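Local coordinates for Rho guanyl nucleotide exchange factor (Rom2), putative (Aspergillus fumigatus Af293, PDB 5O51), which probably acts as a guanine-nucleotide exchange factor for Rho-type GTPases, and is represented here by its CNH domain, a beta-propeller, at residues A[180-184]-A[229-233]; A[244-250]-A[262-266]. The contacts are given in a common frame with arbitrary orientation. Residue numbers count along the deposited sequence, not the author numbering.

In the fold
The two contacts illustrate how a beta-propeller is held together between blades and within one. Contact 1 joins the innermost strands of two successive blades, 180-186 and 230-236, near the central channel, its centre about 10 Å from the centre of the chain. Contact 2 lies within the second of these blades, between its third strand, 247-251, and its short outermost strand, 264-265, with its centre about 19 Å from that of the chain. The two centres are about 14 Å apart, yet the contacts touch: K229 O and S245 N, 2.9 Å apart, probably form a hydrogen bond, and P230 CA packs 3.7 Å from Y244 CD2. One four-stranded antiparallel sheet thus takes part in both.

Contact 1: A[180-184]-A[229-233]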
loop_
_atom_site.group_PDB
_atom_site.type_symbol
_atom_site.label_atom_id
_atom_site.label_comp_id
_atom_site.label_asym_id
_atom_site.label_seq_id
_atom_site.Cartn_x
_atom_site.Cartn_y
_atom_site.Cartn_z
ATOM N N SER A 180 11.170 -10.071 0.928
ATOM C CA SER A 180 10.171 -9.248 1.662
ATOM C C SER A 180 8.970 -8.831 0.813
ATOM O O SER A 180 9.158 -8.267 -0.253
ATOM C CB SER A 180 10.810 -7.994 2.212
ATOM O OG SER A 180 11.736 -8.319 3.208
ATOM N N SER A 181 7.761 -9.129 1.318
ATOM C CA SER A 181 6.454 -8.696 0.758
ATOM C C SER A 181 6.053 -7.266 1.158
ATOM O O SER A 181 5.531 -6.545 0.339
ATOM C CB SER A 181 5.311 -9.598 1.237
ATOM O OG SER A 181 5.491 -10.960 0.903
ATOM N N SER A 182 6.287 -6.858 2.405
ATOM C CA SER A 182 5.720 -5.608 2.904
ATOM C C SER A 182 6.465 -4.986 4.090
ATOM O O SER A 182 7.266 -5.624 4.735
ATOM C CB SER A 182 4.303 -5.895 3.337
ATOM O OG SER A 182 4.259 -6.817 4.407
ATOM N N ILE A 183 6.127 -3.755 4.417
ATOM C CA ILE A 183 6.702 -3.098 5.584
ATOM C C ILE A 183 5.741 -2.164 6.346
ATOM O O ILE A 183 4.991 -1.425 5.773
ATOM C CB ILE A 183 8.031 -2.386 5.178
ATOM C CG1 ILE A 183 8.935 -2.197 6.378
ATOM C CG2 ILE A 183 7.766 -1.054 4.475
ATOM C CD1 ILE A 183 10.363 -1.898 5.983
ATOM N N HIS A 184 5.798 -2.193 7.664
ATOM C CA HIS A 184 4.853 -1.484 8.540
ATOM C C HIS A 184 5.598 -0.793 9.676
ATOM O O HIS A 184 6.579 -1.325 10.210
ATOM C CB HIS A 184 3.799 -2.478 9.110
ATOM C CG HIS A 184 3.083 -3.241 8.035
ATOM N ND1 HIS A 184 1.935 -2.772 7.438
ATOM C CD2 HIS A 184 3.429 -4.361 7.362
ATOM C CE1 HIS A 184 1.586 -3.592 6.471
ATOM N NE2 HIS A 184 2.480 -4.561 6.398
ATOM N N LYS A 229 3.120 -15.233 2.829
ATOM C CA LYS A 229 3.201 -13.865 2.374
ATOM C C LYS A 229 2.422 -13.039 3.363
ATOM O O LYS A 229 1.184 -13.040 3.308
ATOM C CB LYS A 229 2.667 -13.708 0.982
ATOM C CG LYS A 229 3.190 -14.686 -0.042
ATOM C CD LYS A 229 2.770 -14.217 -1.436
ATOM C CE LYS A 229 2.967 -15.296 -2.484
ATOM N NZ LYS A 229 4.411 -15.646 -2.607
ATOM N N PRO A 230 3.134 -12.385 4.298
ATOM C CA PRO A 230 2.515 -11.461 5.211
ATOM C C PRO A 230 2.340 -10.144 4.476
ATOM O O PRO A 230 3.309 -9.596 3.935
ATOM C CB PRO A 230 3.548 -11.296 6.333
ATOM C CG PRO A 230 4.635 -12.283 6.021
ATOM C CD PRO A 230 4.590 -12.463 4.560
ATOM N N ILE A 231 1.116 -9.639 4.485
ATOM C CA ILE A 231 0.751 -8.505 3.636
ATOM C C ILE A 231 0.415 -7.277 4.465
ATOM O O ILE A 231 0.810 -6.205 4.102
ATOM C CB ILE A 231 -0.454 -8.869 2.770
ATOM C CG1 ILE A 231 -0.208 -10.161 1.950
ATOM C CG2 ILE A 231 -0.881 -7.681 1.966
ATOM C CD1 ILE A 231 0.952 -10.123 0.996
ATOM N N HIS A 232 -0.357 -7.414 5.535
ATOM C CA HIS A 232 -0.910 -6.215 6.168
ATOM C C HIS A 232 -1.209 -6.458 7.637
ATOM O O HIS A 232 -1.743 -7.533 8.003
ATOM C CB HIS A 232 -2.182 -5.751 5.420
ATOM C CG HIS A 232 -2.888 -4.596 6.042
ATOM N ND1 HIS A 232 -2.388 -3.310 5.999
ATOM C CD2 HIS A 232 -4.054 -4.523 6.735
ATOM C CE1 HIS A 232 -3.210 -2.498 6.637
ATOM N NE2 HIS A 232 -4.225 -3.209 7.100
ATOM N N ILE A 233 -0.976 -5.404 8.426
ATOM C CA ILE A 233 -1.158 -5.413 9.874
ATOM C C ILE A 233 -2.008 -4.235 10.278
ATOM O O ILE A 233 -1.755 -3.116 9.845
ATOM C CB ILE A 233 0.136 -5.169 10.654
ATOM C CG1 ILE A 233 1.182 -6.148 10.293
ATOM C CG2 ILE A 233 -0.121 -5.273 12.176
ATOM C CD1 ILE A 233 2.551 -5.758 10.827
#
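S180 begins strand 180-184 with its CA-to-CB bond turned away from the neighbouring segment; its hydroxyl is hydrogen-bonded to S137 OG of the preceding blade. S181 is the first residue to touch 229-233: its CB lies 3.4 Å from P230 O, and its OG is 3.9 Å from K229 CB. S181 and S182 both face G193 in a classic beta bulge, and accordingly both point toward the second segment. S182, with chi1 in the p well, brings its OG to 3.0 Å from P230 O and donates a hydrogen bond to it. The two strands run nearly parallel, at 14°, with axes 5.9 Å apart at closest approach, but they share no backbone ladder. This is the general arrangement of a beta-propeller, in which the innermost strands of adjacent blades line the central channel side by side and each is hydrogen-bonded instead to the second strand of its own blade: S182 to G193, I231 to N243. A second classic bulge, of I231 and H232 facing N243, matches the first across the gap. I183 turns its side chain away, onto V192 of its own blade. H184 swings back across the seam, its NE2 giving a weak hydrogen bond to I231 O at 3.3 Å. One face of its imidazole receives I233 CG1 in a CH-pi contact, 4.2 Å from the ring centroid and 15° off the normal. The H232 ring meets that of H184 obliquely, with centroids 5.9 Å apart and planes at 69°, while H232 NE2 hydrogen-bonds to E234 OE1.

Contact 2: A[244-250]-A[262-266]; sequences YSDFSFF and WKISW
W262 presents a face of its indole to the edge of the F250 phenyl: centroids of the F250 ring and the W262 six-membered ring 4.7 Å apart, planes at 59°, W262 chi1 t, F250 m. Y244 N donates to F247 O (3.0 Å), with a weak return bond from F247 N to Y244 O (3.4 Å), around S245 (phi/psi -59/-27) and D246 (-98/-26), a type I turn; 247-250 is then extended. It runs antiparallel to 264-265: S248 and I264 are a hydrogen-bonded pair (N to O 2.9 and 3.2 Å), F247 and S265 a non-hydrogen-bonded one. This is the outer edge of a propeller blade, where a short fourth strand completes the sheet. W266 N donates to D246 O at 3.2 Å; W266 NE1, chi1 m, donates to S248 OG (3.0 Å), itself hydrogen-bonded to N243 OD1. S248 and I264 side chains take one face of the sheet, F247 and S265 the opposite one, where F247 meets F221 edge-to-face.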
loop_
_atom_site.group_PDB
_atom_site.type_symbol
_atom_site.label_atom_id
_atom_site.label_comp_id
_atom_site.label_asym_id
_atom_site.label_seq_id
_atom_site.Cartn_x
_atom_site.Cartn_y
_atom_site.Cartn_z
ATOM N N TYR A 244 -2.371 -12.258 5.973
ATOM C CA TYR A 244 -1.462 -12.910 5.031
ATOM C C TYR A 244 -2.273 -13.430 3.812
ATOM O O TYR A 244 -3.528 -13.503 3.852
ATOM C CB TYR A 244 -0.777 -14.090 5.682
ATOM C CG TYR A 244 -0.094 -13.968 7.071
ATOM C CD1 TYR A 244 -0.815 -13.709 8.188
ATOM C CD2 TYR A 244 1.258 -14.272 7.226
ATOM C CE1 TYR A 244 -0.226 -13.653 9.431
ATOM C CE2 TYR A 244 1.874 -14.220 8.467
ATOM C CZ TYR A 244 1.111 -13.943 9.583
ATOM O OH TYR A 244 1.631 -13.899 10.888
ATOM N N SER A 245 -1.583 -13.796 2.720
ATOM C CA SER A 245 -2.283 -14.245 1.531
ATOM C C SER A 245 -3.153 -15.462 1.842
ATOM O O SER A 245 -4.156 -15.655 1.193
ATOM C CB SER A 245 -1.347 -14.547 0.356
ATOM O OG SER A 245 -0.473 -15.639 0.699
ATOM N N ASP A 246 -2.819 -16.271 2.846
ATOM C CA ASP A 246 -3.583 -17.488 3.095
ATOM C C ASP A 246 -4.641 -17.389 4.185
ATOM O O ASP A 246 -5.630 -18.132 4.163
ATOM C CB ASP A 246 -2.632 -18.668 3.382
ATOM C CG ASP A 246 -1.883 -19.150 2.114
ATOM O OD1 ASP A 246 -2.460 -19.193 0.999
ATOM O OD2 ASP A 246 -0.688 -19.424 2.232
ATOM N N PHE A 247 -4.451 -16.474 5.130
ATOM C CA PHE A 247 -5.293 -16.443 6.285
ATOM C C PHE A 247 -5.197 -15.149 7.008
ATOM O O PHE A 247 -4.249 -14.425 6.825
ATOM C CB PHE A 247 -4.975 -17.605 7.255
ATOM C CG PHE A 247 -3.519 -18.004 7.292
ATOM C CD1 PHE A 247 -2.561 -17.147 7.796
ATOM C CD2 PHE A 247 -3.128 -19.286 6.883
ATOM C CE1 PHE A 247 -1.211 -17.516 7.793
ATOM C CE2 PHE A 247 -1.803 -19.687 6.913
ATOM C CZ PHE A 247 -0.835 -18.800 7.361
ATOM N N SER A 248 -6.206 -14.882 7.846
ATOM C CA SER A 248 -6.176 -13.769 8.769
ATOM C C SER A 248 -6.502 -14.230 10.154
ATOM O O SER A 248 -7.344 -15.109 10.319
ATOM C CB SER A 248 -7.113 -12.624 8.318
ATOM O OG SER A 248 -6.553 -11.975 7.196
ATOM N N PHE A 249 -5.850 -13.600 11.159
ATOM C CA PHE A 249 -6.225 -13.825 12.542
ATOM C C PHE A 249 -5.713 -12.713 13.485
ATOM O O PHE A 249 -4.900 -11.839 13.113
ATOM C CB PHE A 249 -5.684 -15.181 12.982
ATOM C CG PHE A 249 -4.193 -15.270 12.871
ATOM C CD1 PHE A 249 -3.603 -15.639 11.693
ATOM C CD2 PHE A 249 -3.402 -14.877 13.937
ATOM C CE1 PHE A 249 -2.230 -15.640 11.566
ATOM C CE2 PHE A 249 -2.041 -14.909 13.838
ATOM C CZ PHE A 249 -1.451 -15.312 12.661
ATOM N N PHE A 250 -6.172 -12.766 14.734
ATOM C CA PHE A 250 -5.774 -11.726 15.729
ATOM C C PHE A 250 -4.617 -12.166 16.660
ATOM O O PHE A 250 -4.563 -13.345 17.092
ATOM C CB PHE A 250 -6.958 -11.391 16.596
ATOM C CG PHE A 250 -8.032 -10.672 15.917
ATOM C CD1 PHE A 250 -7.974 -9.291 15.790
ATOM C CD2 PHE A 250 -9.171 -11.350 15.472
ATOM C CE1 PHE A 250 -8.973 -8.610 15.139
ATOM C CE2 PHE A 250 -10.181 -10.662 14.859
ATOM C CZ PHE A 250 -10.085 -9.295 14.679
ATOM N N TRP A 262 -11.264 -17.830 16.321
ATOM C CA TRP A 262 -11.579 -16.927 15.184
ATOM C C TRP A 262 -10.475 -17.050 14.207
ATOM O O TRP A 262 -9.309 -16.833 14.549
ATOM C CB TRP A 262 -11.691 -15.459 15.658
ATOM C CG TRP A 262 -12.307 -14.458 14.686
ATOM C CD1 TRP A 262 -13.581 -13.992 14.705
ATOM C CD2 TRP A 262 -11.647 -13.772 13.594
ATOM N NE1 TRP A 262 -13.745 -13.055 13.734
ATOM C CE2 TRP A 262 -12.574 -12.921 13.029
ATOM C CE3 TRP A 262 -10.360 -13.807 13.060
ATOM C CZ2 TRP A 262 -12.286 -12.136 11.912
ATOM C CZ3 TRP A 262 -10.063 -12.994 11.956
ATOM C CH2 TRP A 262 -11.023 -12.186 11.397
ATOM N N LYS A 263 -10.838 -17.406 12.978
ATOM C CA LYS A 263 -9.866 -17.562 11.901
ATOM C C LYS A 263 -10.584 -17.464 10.516
ATOM O O LYS A 263 -11.653 -18.102 10.307
ATOM C CB LYS A 263 -9.212 -18.949 11.999
ATOM C CG LYS A 263 -8.112 -19.232 10.983
ATOM C CD LYS A 263 -7.687 -20.686 10.918
ATOM C CE LYS A 263 -6.671 -20.876 9.792
ATOM N NZ LYS A 263 -6.448 -22.284 9.437
ATOM N N ILE A 264 -9.956 -16.741 9.570
ATOM C CA ILE A 264 -10.410 -16.690 8.155
ATOM C C ILE A 264 -9.330 -17.327 7.330
ATOM O O ILE A 264 -8.148 -17.029 7.501
ATOM C CB ILE A 264 -10.620 -15.221 7.653
ATOM C CG1 ILE A 264 -11.787 -14.561 8.384
ATOM C CG2 ILE A 264 -10.792 -15.130 6.144
ATOM C CD1 ILE A 264 -11.769 -13.070 8.329
ATOM N N SER A 265 -9.740 -18.196 6.427
ATOM C CA SER A 265 -8.879 -18.686 5.362
ATOM C C SER A 265 -9.428 -18.093 4.071
ATOM O O SER A 265 -10.592 -18.356 3.733
ATOM C CB SER A 265 -8.909 -20.246 5.295
ATOM O OG SER A 265 -7.922 -20.790 6.206
ATOM N N TRP A 266 -8.602 -17.375 3.317
ATOM C CA TRP A 266 -9.109 -16.665 2.089
ATOM C C TRP A 266 -9.317 -17.648 0.940
ATOM O O TRP A 266 -8.533 -18.613 0.759
ATOM C CB TRP A 266 -8.142 -15.493 1.740
ATOM C CG TRP A 266 -8.071 -14.462 2.859
ATOM C CD1 TRP A 266 -7.071 -14.294 3.722
ATOM C CD2 TRP A 266 -9.102 -13.552 3.257
ATOM N NE1 TRP A 266 -7.382 -13.316 4.655
ATOM C CE2 TRP A 266 -8.634 -12.851 4.385
ATOM C CE3 TRP A 266 -10.400 -13.256 2.753
ATOM C CZ2 TRP A 266 -9.385 -11.850 5.034
ATOM C CZ3 TRP A 266 -11.158 -12.236 3.376
ATOM C CH2 TRP A 266 -10.644 -11.542 4.524
HETATM O O HOH W 1 -6.601 -19.746 2.100
HETATM O O HOH W 2 -7.939 -15.136 15.895
#